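MTH0777 (Methanothermobacter thermautotrophicus, PDB 1KJN) is of unknown function and belongs to the DUF1890 family, built as a two-chain assembly of subunits with a parallel-sheet alpha/beta fold. Local coordinates at residues L24-K35 against R146-P157. Residues are numbered along the deposited sequence; the frame is centred on the assembly and turned at random.
Sequences LAIYTSHKLKKK and RVRIDRFMEEKP
M153, a selenomethionine, is the main bump, filling the hollow between T28, L32, K31 and K35. Its chain bends about the CB-CG bond (chi2 -68°), and M153 CE ends between T28 CG2, a tight 3.5 Å away, and L32 CD2. One turn back, I149 CD1 lies 3.6 Å from T28 OG1 and touches L24 CD2. K35 reaches over the end of helix 143-153. Its NZ donates to M153 O at 2.7 Å, in the carbonyl plane, while K35 CE rests on M153 SE. P157 fits beside L32 and K35. Segments 24-34 and 146-153 run nearly parallel, 17° apart, on one face of the six-stranded parallel sheet of this alpha/beta fold. R146 lays CG over one face of the Y27 ring, a CH-pi contact of 4.1 Å to the centroid. D150 OD1 sits at the ring edge and accepts from Y27 OH at 2.6 Å. R146 NE pairs with D150 OD2. With an alanine for R146, that ring face would probably lose its CG packing and D150 one positive partner. K31 NZ makes a weakly hydrogen-bonded salt bridge to D150 OD1, and a water links it to D150 O. V53 of the second subunit packs on Y27 and R146.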
loop_
_atom_site.group_PDB
_atom_site.type_symbol
_atom_site.label_atom_id
_atom_site.label_comp_id
_atom_site.label_asym_id
_atom_site.label_seq_id
_atom_site.Cartn_x
_atom_site.Cartn_y
_atom_site.Cartn_z
ATOM N N LEU A 24 -2.964 -3.931 -4.022
ATOM C CA LEU A 24 -3.653 -4.691 -5.067
ATOM C C LEU A 24 -4.468 -3.801 -6.013
ATOM O O LEU A 24 -4.642 -4.123 -7.187
ATOM C CB LEU A 24 -4.550 -5.744 -4.438
ATOM C CG LEU A 24 -3.816 -6.965 -3.900
ATOM C CD1 LEU A 24 -4.808 -7.837 -3.154
ATOM C CD2 LEU A 24 -3.116 -7.729 -5.048
ATOM N N ALA A 25 -4.983 -2.694 -5.499
ATOM C CA ALA A 25 -5.749 -1.759 -6.322
ATOM C C ALA A 25 -4.794 -1.188 -7.374
ATOM O O ALA A 25 -5.102 -1.153 -8.568
ATOM C CB ALA A 25 -6.315 -0.631 -5.450
ATOM N N ILE A 26 -3.599 -0.826 -6.923
ATOM C CA ILE A 26 -2.597 -0.265 -7.808
ATOM C C ILE A 26 -2.117 -1.340 -8.790
ATOM O O ILE A 26 -1.872 -1.042 -9.957
ATOM C CB ILE A 26 -1.389 0.292 -6.990
ATOM C CG1 ILE A 26 -1.835 1.459 -6.098
ATOM C CG2 ILE A 26 -0.258 0.728 -7.913
ATOM C CD1 ILE A 26 -0.698 2.019 -5.242
ATOM N N TYR A 27 -1.965 -2.576 -8.305
ATOM C CA TYR A 27 -1.525 -3.693 -9.140
ATOM C C TYR A 27 -2.540 -3.962 -10.263
ATOM O O TYR A 27 -2.169 -4.134 -11.415
ATOM C CB TYR A 27 -1.350 -4.966 -8.302
ATOM C CG TYR A 27 -0.829 -6.142 -9.108
ATOM C CD1 TYR A 27 -1.702 -7.105 -9.629
ATOM C CD2 TYR A 27 0.535 -6.276 -9.378
ATOM C CE1 TYR A 27 -1.219 -8.180 -10.415
ATOM C CE2 TYR A 27 1.029 -7.345 -10.147
ATOM C CZ TYR A 27 0.152 -8.289 -10.663
ATOM O OH TYR A 27 0.642 -9.351 -11.383
ATOM N N THR A 28 -3.819 -3.987 -9.908
ATOM C CA THR A 28 -4.891 -4.230 -10.868
ATOM C C THR A 28 -4.970 -3.081 -11.874
ATOM O O THR A 28 -5.108 -3.328 -13.066
ATOM C CB THR A 28 -6.233 -4.388 -10.153
ATOM O OG1 THR A 28 -6.085 -5.355 -9.109
ATOM C CG2 THR A 28 -7.342 -4.866 -11.128
ATOM N N SER A 29 -4.817 -1.838 -11.405
ATOM C CA SER A 29 -4.875 -0.680 -12.301
ATOM C C SER A 29 -3.737 -0.719 -13.324
ATOM O O SER A 29 -3.907 -0.347 -14.489
ATOM C CB SER A 29 -4.834 0.631 -11.522
ATOM O OG SER A 29 -4.768 1.744 -12.408
ATOM N N HIS A 30 -2.572 -1.160 -12.875
ATOM C CA HIS A 30 -1.436 -1.283 -13.755
ATOM C C HIS A 30 -1.745 -2.356 -14.789
ATOM O O HIS A 30 -1.381 -2.207 -15.949
ATOM C CB HIS A 30 -0.185 -1.669 -12.985
ATOM C CG HIS A 30 0.982 -1.990 -13.862
ATOM N ND1 HIS A 30 1.482 -3.272 -13.996
ATOM C CD2 HIS A 30 1.773 -1.196 -14.625
ATOM C CE1 HIS A 30 2.531 -3.248 -14.796
ATOM N NE2 HIS A 30 2.729 -1.999 -15.193
ATOM N N LYS A 31 -2.391 -3.443 -14.372
ATOM C CA LYS A 31 -2.735 -4.509 -15.313
ATOM C C LYS A 31 -3.659 -3.962 -16.396
ATOM O O LYS A 31 -3.482 -4.255 -17.577
ATOM C CB LYS A 31 -3.433 -5.661 -14.597
ATOM C CG LYS A 31 -2.546 -6.406 -13.630
ATOM C CD LYS A 31 -1.440 -7.181 -14.352
ATOM C CE LYS A 31 -1.933 -8.520 -14.864
ATOM N NZ LYS A 31 -0.801 -9.326 -15.419
ATOM N N LEU A 32 -4.625 -3.142 -15.985
ATOM C CA LEU A 32 -5.581 -2.568 -16.905
ATOM C C LEU A 32 -4.931 -1.585 -17.866
ATOM O O LEU A 32 -5.262 -1.579 -19.052
ATOM C CB LEU A 32 -6.748 -1.922 -16.132
ATOM C CG LEU A 32 -7.685 -2.920 -15.437
ATOM C CD1 LEU A 32 -8.717 -2.214 -14.570
ATOM C CD2 LEU A 32 -8.377 -3.782 -16.474
ATOM N N LYS A 33 -3.995 -0.778 -17.367
ATOM C CA LYS A 33 -3.289 0.195 -18.201
ATOM C C LYS A 33 -2.407 -0.521 -19.219
ATOM O O LYS A 33 -2.097 0.020 -20.275
ATOM C CB LYS A 33 -2.426 1.138 -17.351
ATOM C CG LYS A 33 -3.237 2.187 -16.580
ATOM C CD LYS A 33 -2.369 2.998 -15.621
ATOM C CE LYS A 33 -1.315 3.847 -16.350
ATOM N NZ LYS A 33 -1.908 4.718 -17.420
ATOM N N LYS A 34 -1.971 -1.720 -18.852
ATOM C CA LYS A 34 -1.142 -2.555 -19.695
ATOM C C LYS A 34 -2.023 -2.983 -20.866
ATOM O O LYS A 34 -1.532 -3.221 -21.971
ATOM C CB LYS A 34 -0.695 -3.785 -18.896
ATOM C CG LYS A 34 0.688 -4.305 -19.196
ATOM C CD LYS A 34 1.762 -3.317 -18.792
ATOM C CE LYS A 34 3.139 -3.879 -19.131
ATOM N NZ LYS A 34 4.183 -2.819 -19.193
ATOM N N LYS A 35 -3.327 -3.089 -20.613
ATOM C CA LYS A 35 -4.278 -3.466 -21.657
ATOM C C LYS A 35 -4.794 -2.265 -22.477
ATOM O O LYS A 35 -5.672 -2.428 -23.320
ATOM C CB LYS A 35 -5.462 -4.229 -21.051
ATOM C CG LYS A 35 -5.145 -5.635 -20.567
ATOM C CD LYS A 35 -6.354 -6.191 -19.840
ATOM C CE LYS A 35 -6.188 -7.642 -19.466
ATOM N NZ LYS A 35 -6.246 -8.507 -20.671
ATOM N N ARG A 146 -3.592 -11.832 -5.845
ATOM C CA ARG A 146 -2.756 -11.425 -6.966
ATOM C C ARG A 146 -2.739 -12.461 -8.084
ATOM O O ARG A 146 -2.851 -12.103 -9.252
ATOM C CB ARG A 146 -1.331 -11.109 -6.488
ATOM C CG ARG A 146 -0.370 -10.633 -7.580
ATOM C CD ARG A 146 0.403 -11.813 -8.214
ATOM N NE ARG A 146 1.317 -11.378 -9.265
ATOM C CZ ARG A 146 2.469 -10.739 -9.054
ATOM N NH1 ARG A 146 2.873 -10.464 -7.818
ATOM N NH2 ARG A 146 3.197 -10.323 -10.086
ATOM N N VAL A 147 -2.570 -13.734 -7.725
ATOM C CA VAL A 147 -2.551 -14.813 -8.712
ATOM C C VAL A 147 -3.913 -14.923 -9.400
ATOM O O VAL A 147 -4.000 -15.061 -10.621
ATOM C CB VAL A 147 -2.210 -16.173 -8.063
ATOM C CG1 VAL A 147 -2.303 -17.269 -9.096
ATOM C CG2 VAL A 147 -0.813 -16.131 -7.486
ATOM N N ARG A 148 -4.979 -14.880 -8.613
ATOM C CA ARG A 148 -6.311 -14.947 -9.204
ATOM C C ARG A 148 -6.609 -13.737 -10.105
ATOM O O ARG A 148 -7.323 -13.876 -11.084
ATOM C CB ARG A 148 -7.367 -15.130 -8.118
ATOM C CG ARG A 148 -7.295 -16.518 -7.529
ATOM C CD ARG A 148 -7.952 -16.642 -6.166
ATOM N NE ARG A 148 -7.142 -17.551 -5.357
ATOM C CZ ARG A 148 -7.428 -17.950 -4.122
ATOM N NH1 ARG A 148 -8.526 -17.523 -3.519
ATOM N NH2 ARG A 148 -6.620 -18.809 -3.507
ATOM N N ILE A 149 -6.028 -12.570 -9.801
ATOM C CA ILE A 149 -6.221 -11.388 -10.642
ATOM C C ILE A 149 -5.419 -11.566 -11.937
ATOM O O ILE A 149 -5.885 -11.200 -13.017
ATOM C CB ILE A 149 -5.789 -10.069 -9.922
ATOM C CG1 ILE A 149 -6.820 -9.702 -8.853
ATOM C CG2 ILE A 149 -5.645 -8.911 -10.924
ATOM C CD1 ILE A 149 -6.303 -8.722 -7.831
ATOM N N ASP A 150 -4.205 -12.106 -11.833
ATOM C CA ASP A 150 -3.389 -12.341 -13.033
ATOM C C ASP A 150 -4.132 -13.244 -14.016
ATOM O O ASP A 150 -4.124 -13.001 -15.230
ATOM C CB ASP A 150 -2.070 -13.030 -12.678
ATOM C CG ASP A 150 -1.020 -12.063 -12.197
ATOM O OD1 ASP A 150 -1.098 -10.857 -12.544
ATOM O OD2 ASP A 150 -0.110 -12.511 -11.487
ATOM N N ARG A 151 -4.752 -14.292 -13.475
ATOM C CA ARG A 151 -5.493 -15.263 -14.278
ATOM C C ARG A 151 -6.670 -14.623 -14.996
ATOM O O ARG A 151 -6.836 -14.785 -16.208
ATOM C CB ARG A 151 -5.945 -16.442 -13.410
ATOM C CG ARG A 151 -4.767 -17.202 -12.782
ATOM C CD ARG A 151 -5.133 -18.635 -12.389
ATOM N NE ARG A 151 -3.987 -19.406 -11.892
ATOM C CZ ARG A 151 -2.816 -19.544 -12.517
ATOM N NH1 ARG A 151 -2.601 -18.960 -13.689
ATOM N NH2 ARG A 151 -1.850 -20.271 -11.964
ATOM N N PHE A 152 -7.466 -13.873 -14.243
ATOM C CA PHE A 152 -8.607 -13.168 -14.803
ATOM C C PHE A 152 -8.127 -12.261 -15.939
ATOM O O PHE A 152 -8.719 -12.230 -17.006
ATOM C CB PHE A 152 -9.262 -12.305 -13.718
ATOM C CG PHE A 152 -10.338 -11.388 -14.240
ATOM C CD1 PHE A 152 -11.645 -11.822 -14.334
ATOM C CD2 PHE A 152 -10.030 -10.099 -14.649
ATOM C CE1 PHE A 152 -12.648 -10.987 -14.832
ATOM C CE2 PHE A 152 -11.021 -9.250 -15.151
ATOM C CZ PHE A 152 -12.337 -9.700 -15.242
HETATM N N MSE A 153 -7.028 -11.546 -15.701
HETATM C CA MSE A 153 -6.476 -10.608 -16.675
HETATM C C MSE A 153 -5.883 -11.210 -17.949
HETATM O O MSE A 153 -5.824 -10.548 -18.978
HETATM C CB MSE A 153 -5.428 -9.723 -16.013
HETATM C CG MSE A 153 -5.980 -8.744 -14.995
HETATM SE SE MSE A 153 -7.054 -7.362 -15.811
HETATM C CE MSE A 153 -7.683 -6.522 -14.186
ATOM N N GLU A 154 -5.366 -12.431 -17.877
ATOM C CA GLU A 154 -4.791 -13.019 -19.077
ATOM C C GLU A 154 -5.863 -13.386 -20.118
ATOM O O GLU A 154 -5.546 -13.981 -21.142
ATOM C CB GLU A 154 -3.888 -14.212 -18.734
ATOM C CG GLU A 154 -4.588 -15.339 -18.027
ATOM C CD GLU A 154 -3.661 -16.470 -17.599
ATOM O OE1 GLU A 154 -4.069 -17.648 -17.675
ATOM O OE2 GLU A 154 -2.525 -16.196 -17.178
ATOM N N GLU A 155 -7.104 -12.937 -19.908
ATOM C CA GLU A 155 -8.190 -13.291 -20.829
ATOM C C GLU A 155 -9.508 -12.507 -20.855
ATOM O O GLU A 155 -10.287 -12.698 -21.808
ATOM C CB GLU A 155 -8.562 -14.759 -20.573
ATOM C CG GLU A 155 -8.822 -15.098 -19.089
ATOM C CD GLU A 155 -8.795 -16.596 -18.815
ATOM O OE1 GLU A 155 -9.458 -17.331 -19.574
ATOM O OE2 GLU A 155 -8.083 -17.050 -17.883
ATOM N N LYS A 156 -9.761 -11.620 -19.881
ATOM C CA LYS A 156 -11.082 -10.941 -19.822
ATOM C C LYS A 156 -11.404 -9.476 -20.303
ATOM O O LYS A 156 -12.094 -9.282 -21.332
ATOM C CB LYS A 156 -11.710 -11.179 -18.430
ATOM C CG LYS A 156 -11.570 -12.639 -17.880
ATOM C CD LYS A 156 -12.503 -13.662 -18.532
ATOM C CE LYS A 156 -12.120 -15.122 -18.161
ATOM N NZ LYS A 156 -11.861 -15.390 -16.702
ATOM N N PRO A 157 -10.897 -8.433 -19.599
ATOM C CA PRO A 157 -11.170 -7.034 -19.972
ATOM C C PRO A 157 -10.942 -6.608 -21.433
ATOM O O PRO A 157 -11.905 -6.054 -22.042
ATOM C CB PRO A 157 -10.275 -6.245 -19.014
ATOM C CG PRO A 157 -10.116 -7.130 -17.863
ATOM C CD PRO A 157 -9.899 -8.462 -18.517
ATOM O OXT PRO A 157 -9.811 -6.783 -21.947
HETATM O O HOH W 1 -1.946 -11.710 -16.416
#